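Uncharacterized protein (Pyrococcus abyssi, PDB 5IFF) acts as a restriction DNA glycosylase, removing a base from its recognition sequence, and also binds nonspecific double-stranded DNA as a tetramer. Local coordinates at the interface of chains A and B. Numbering follows the deposited sequence. Chains: chain A/B, Uncharacterized protein.

Contact 1: the interface of chains A and B. Residues chain A 96, 100, 102, 196, 200; chain B 118-119, 121.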
loop_
_atom_site.group_PDB
_atom_site.type_symbol
_atom_site.label_atom_id
_atom_site.label_comp_id
_atom_site.label_asym_id
_atom_site.label_seq_id
_atom_site.Cartn_x
_atom_site.Cartn_y
_atom_site.Cartn_z
ATOM N N PHE A 96 1.465 39.233 -12.480
ATOM C CA PHE A 96 0.630 38.812 -11.348
ATOM C C PHE A 96 1.494 38.196 -10.227
ATOM O O PHE A 96 1.405 38.609 -9.050
ATOM C CB PHE A 96 -0.435 37.819 -11.829
ATOM C CG PHE A 96 -1.284 37.230 -10.714
ATOM C CD1 PHE A 96 -2.261 38.001 -10.083
ATOM C CD2 PHE A 96 -1.097 35.918 -10.313
ATOM C CE1 PHE A 96 -3.070 37.462 -9.063
ATOM C CE2 PHE A 96 -1.892 35.365 -9.287
ATOM C CZ PHE A 96 -2.885 36.155 -8.663
ATOM N N VAL A 100 2.109 39.088 -5.988
ATOM C CA VAL A 100 1.662 38.194 -4.906
ATOM C C VAL A 100 2.744 38.080 -3.811
ATOM O O VAL A 100 3.869 37.634 -4.122
ATOM C CB VAL A 100 1.340 36.809 -5.475
ATOM C CG1 VAL A 100 1.009 35.792 -4.346
ATOM C CG2 VAL A 100 0.160 36.918 -6.461
ATOM N N SER A 102 1.591 37.072 -0.419
ATOM C CA SER A 102 0.915 36.348 0.653
ATOM C C SER A 102 0.202 35.145 0.042
ATOM O O SER A 102 -0.232 35.206 -1.106
ATOM C CB SER A 102 -0.072 37.258 1.375
ATOM O OG SER A 102 -0.761 36.509 2.340
ATOM N N LYS A 196 -2.586 30.839 -11.846
ATOM C CA LYS A 196 -2.760 31.812 -10.758
ATOM C C LYS A 196 -3.044 31.132 -9.431
ATOM O O LYS A 196 -2.570 31.607 -8.372
ATOM C CB LYS A 196 -3.866 32.777 -11.071
ATOM C CG LYS A 196 -3.450 33.765 -12.208
ATOM C CD LYS A 196 -4.651 34.587 -12.704
ATOM C CE LYS A 196 -5.068 35.575 -11.665
ATOM N NZ LYS A 196 -5.825 36.693 -12.309
ATOM N N ILE A 200 -0.785 31.594 -5.930
ATOM C CA ILE A 200 -1.237 32.105 -4.619
ATOM C C ILE A 200 -1.279 30.993 -3.534
ATOM O O ILE A 200 -1.454 31.285 -2.358
ATOM C CB ILE A 200 -2.594 32.777 -4.694
ATOM C CG1 ILE A 200 -3.703 31.768 -5.036
ATOM C CG2 ILE A 200 -2.544 33.950 -5.677
ATOM C CD1 ILE A 200 -5.102 32.271 -4.620
ATOM N N LEU B 118 -8.303 36.320 -1.589
ATOM C CA LEU B 118 -6.866 36.240 -1.738
ATOM C C LEU B 118 -6.500 36.471 -3.209
ATOM O O LEU B 118 -6.692 35.587 -4.046
ATOM C CB LEU B 118 -6.370 34.892 -1.249
ATOM C CG LEU B 118 -4.897 34.579 -1.418
ATOM C CD1 LEU B 118 -4.074 35.585 -0.650
ATOM C CD2 LEU B 118 -4.607 33.147 -0.947
ATOM N N TYR B 119 -5.976 37.663 -3.512
ATOM C CA TYR B 119 -5.620 38.055 -4.858
ATOM C C TYR B 119 -6.694 37.635 -5.873
ATOM O O TYR B 119 -6.378 37.036 -6.904
ATOM C CB TYR B 119 -4.232 37.479 -5.241
ATOM C CG TYR B 119 -3.112 38.068 -4.392
ATOM C CD1 TYR B 119 -2.675 39.381 -4.598
ATOM C CD2 TYR B 119 -2.542 37.333 -3.358
ATOM C CE1 TYR B 119 -1.694 39.940 -3.821
ATOM C CE2 TYR B 119 -1.538 37.880 -2.557
ATOM C CZ TYR B 119 -1.119 39.187 -2.803
ATOM O OH TYR B 119 -0.139 39.742 -2.027
ATOM N N PHE B 121 -9.287 35.490 -5.447
ATOM C CA PHE B 121 -9.938 34.229 -5.182
ATOM C C PHE B 121 -10.737 34.416 -3.905
ATOM O O PHE B 121 -10.204 34.882 -2.910
ATOM C CB PHE B 121 -8.922 33.086 -5.010
ATOM C CG PHE B 121 -8.283 32.623 -6.296
ATOM C CD1 PHE B 121 -7.393 33.438 -6.998
ATOM C CD2 PHE B 121 -8.545 31.361 -6.796
ATOM C CE1 PHE B 121 -6.802 32.990 -8.181
ATOM C CE2 PHE B 121 -7.938 30.890 -7.960
ATOM C CZ PHE B 121 -7.080 31.720 -8.668
#
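B:Tyr119, which packs against A:Val100 and A:Ser102, sits in the turn between strands 116-118 and 121-134 of chain B with phi/psi of 43/47°, a left-handed conformation that probably helps turn B:Leu118, B:Tyr119 and B:Phe121 toward the helices and connecting loop of chain A. The phenol ring lies over the loop that follows helix 87-99. One of its faces takes the backbone of A:Val100, whose CA is 3.6 Å from CZ of B:Tyr119, and the A:Val100 methyl CG1 adds a contact to CE2 of the ring. Next to it the carbonyl O of A:Ser102 approaches CE2 of B:Tyr119 at 3.3 Å, a short van der Waals approach to a ring carbon. At the base of the tyrosine, CB of B:Tyr119 touches both CZ of A:Phe96 and CG2 of A:Ile200, each 3.9 Å away. The A:Phe96 ring is itself fixed within chain A, with CE of A:Lys196 over the centre of one face and CG2 of A:Val100 toward the rim of the other. A:Ile200, on helix 188-201, reaches across with its other branch. Its CG1 stands between the backbone N and the carbonyl carbon (chi1 66°), and from there CD1 extends over the face of the B:Phe121 ring, 3.8 Å from the centroid, in a CH-pi contact displaced toward the CG and CD1 atoms of B:Phe121. CD1 of A:Ile200 also touches CD2 of B:Leu118 at 3.8 Å, while CB of A:Lys196 borders the far end of the phenylalanine. Replacing B:Tyr119 with an alanine would probably strip the A:Val100 backbone and methyls of their aromatic cover and open a gap beside the A:Ser102 carbonyl. The patch thus docks the turn of one subunit onto the helical region of the other and probably helps to hold together the two-fold dimer within the R.PabI tetramer.

Contact 2: the interface of chains A and B. Residues chain A 121-124; chain B 104, 130-132.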
loop_
_atom_site.group_PDB
_atom_site.type_symbol
_atom_site.label_atom_id
_atom_site.label_comp_id
_atom_site.label_asym_id
_atom_site.label_seq_id
_atom_site.Cartn_x
_atom_site.Cartn_y
_atom_site.Cartn_z
ATOM N N PHE A 121 -18.885 17.248 27.023
ATOM C CA PHE A 121 -17.609 17.458 26.320
ATOM C C PHE A 121 -17.581 18.813 25.646
ATOM O O PHE A 121 -18.504 19.162 24.916
ATOM C CB PHE A 121 -17.377 16.364 25.281
ATOM C CG PHE A 121 -17.027 15.027 25.865
ATOM C CD1 PHE A 121 -17.974 14.286 26.577
ATOM C CD2 PHE A 121 -15.768 14.491 25.686
ATOM C CE1 PHE A 121 -17.645 13.044 27.111
ATOM C CE2 PHE A 121 -15.435 13.256 26.210
ATOM C CZ PHE A 121 -16.371 12.529 26.916
ATOM N N ASN A 122 -16.529 19.587 25.882
ATOM C CA ASN A 122 -16.392 20.879 25.217
ATOM C C ASN A 122 -16.215 20.711 23.713
ATOM O O ASN A 122 -15.465 19.846 23.274
ATOM C CB ASN A 122 -15.216 21.662 25.781
ATOM C CG ASN A 122 -15.514 22.243 27.136
ATOM O OD1 ASN A 122 -16.671 22.466 27.481
ATOM N ND2 ASN A 122 -14.474 22.504 27.908
ATOM N N ILE A 123 -16.886 21.566 22.945
ATOM C CA ILE A 123 -16.832 21.516 21.494
ATOM C C ILE A 123 -15.893 22.615 21.007
ATOM O O ILE A 123 -16.022 23.777 21.422
ATOM C CB ILE A 123 -18.263 21.672 20.862
ATOM C CG1 ILE A 123 -19.138 20.452 21.182
ATOM C CG2 ILE A 123 -18.196 21.882 19.347
ATOM C CD1 ILE A 123 -18.536 19.114 20.704
ATOM N N TYR A 124 -14.937 22.232 20.169
ATOM C CA TYR A 124 -14.060 23.183 19.474
ATOM C C TYR A 124 -14.331 23.052 17.985
ATOM O O TYR A 124 -14.991 22.109 17.556
ATOM C CB TYR A 124 -12.577 22.925 19.766
ATOM C CG TYR A 124 -12.212 23.207 21.207
ATOM C CD1 TYR A 124 -11.678 24.431 21.583
ATOM C CD2 TYR A 124 -12.448 22.253 22.205
ATOM C CE1 TYR A 124 -11.364 24.693 22.914
ATOM C CE2 TYR A 124 -12.141 22.503 23.529
ATOM C CZ TYR A 124 -11.598 23.724 23.878
ATOM O OH TYR A 124 -11.284 23.988 25.193
ATOM N N LEU B 104 -21.377 13.537 17.675
ATOM C CA LEU B 104 -20.418 14.399 17.000
ATOM C C LEU B 104 -20.646 14.283 15.504
ATOM O O LEU B 104 -20.582 15.278 14.772
ATOM C CB LEU B 104 -18.984 14.027 17.365
ATOM C CG LEU B 104 -17.992 15.061 16.810
ATOM C CD1 LEU B 104 -18.090 16.339 17.611
ATOM C CD2 LEU B 104 -16.558 14.538 16.798
ATOM N N VAL B 130 -14.780 19.344 16.955
ATOM C CA VAL B 130 -13.920 18.545 17.815
ATOM C C VAL B 130 -14.477 18.536 19.233
ATOM O O VAL B 130 -14.776 19.591 19.766
ATOM C CB VAL B 130 -12.501 19.086 17.841
ATOM C CG1 VAL B 130 -11.656 18.286 18.794
ATOM C CG2 VAL B 130 -11.889 19.024 16.438
ATOM N N ALA B 131 -14.634 17.361 19.834
ATOM C CA ALA B 131 -15.084 17.263 21.238
ATOM C C ALA B 131 -13.901 16.966 22.164
ATOM O O ALA B 131 -13.056 16.126 21.840
ATOM C CB ALA B 131 -16.133 16.198 21.372
ATOM N N LYS B 132 -13.834 17.640 23.309
ATOM C CA LYS B 132 -12.683 17.518 24.193
ATOM C C LYS B 132 -13.034 17.604 25.662
ATOM O O LYS B 132 -13.909 18.366 26.056
ATOM C CB LYS B 132 -11.668 18.604 23.879
ATOM C CG LYS B 132 -10.278 18.321 24.416
ATOM C CD LYS B 132 -9.249 18.452 23.284
ATOM C CE LYS B 132 -8.766 19.879 23.124
ATOM N NZ LYS B 132 -7.837 20.278 24.234
#
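A:Asn122 and A:Tyr124 pair with B:Lys132 and B:Val130 as neighbouring antiparallel strands, a beta-sheet joined across the subunits of this R.Pab1-family enzyme. Both segments belong to the same long element, strand 121-134: the start of the chain A copy runs against the end of the chain B copy, with A:Ile123 opposite B:Ala131.

The hydrogen bonds described here run between main-chain groups. From A:Tyr124, the amide N donates to the carbonyl O of B:Val130 over 2.7 Å, nearly straight at the hydrogen and in the carbonyl plane. The return bond, from B:Val130 N to A:Tyr124 O at 2.8 Å, is less regular, its donor standing 37° out of the acceptor's carbonyl plane. Two residues along, B:Lys132 N donates to A:Asn122 O at 2.7 Å, whereas the reverse link from A:Asn122 N to B:Lys132 O is weak, bent to 128° at the hydrogen.

Apolar packing extends from both faces of the paired strands. On one, CD1 of A:Ile123 meets the methyl CB of B:Ala131 at 3.8 Å and lies 4.2 Å from CD1 of B:Leu104, a looser approach from helix 104-107. CB of A:Phe121 borders the same alanine methyl. On the other face the A:Tyr124 and B:Lys132 side chains cross at an angle; CE2 of A:Tyr124 lies 3.9 Å from CB of B:Lys132, the lysine carbon outside the ring's rim and raised from its plane. With CG of A:Tyr124 anti to its carbonyl carbon (chi1 -67°), the ring is carried back along its own strand toward B:Lys132. The lysine contributes the aliphatic root of its side chain here.

The C-alpha centres of contact 1 and contact 2 lie about 34 Å apart, and strand 121-134 takes part in both. Its opening residue, Phe121, appears in contact 1 from chain B and in contact 2 from chain A. Because the dimer is two-fold symmetric, each contact recurs with the chains exchanged: one copy of Phe121 therefore serves both, its ring under the partner's Ile200 and its CB beside the partner's Ala131. Contact 2 joins the strands through main-chain bonds, whereas contact 1 anchors the preceding turn by side-chain packing. Together they probably fix how the two subunits are set within the tetramer.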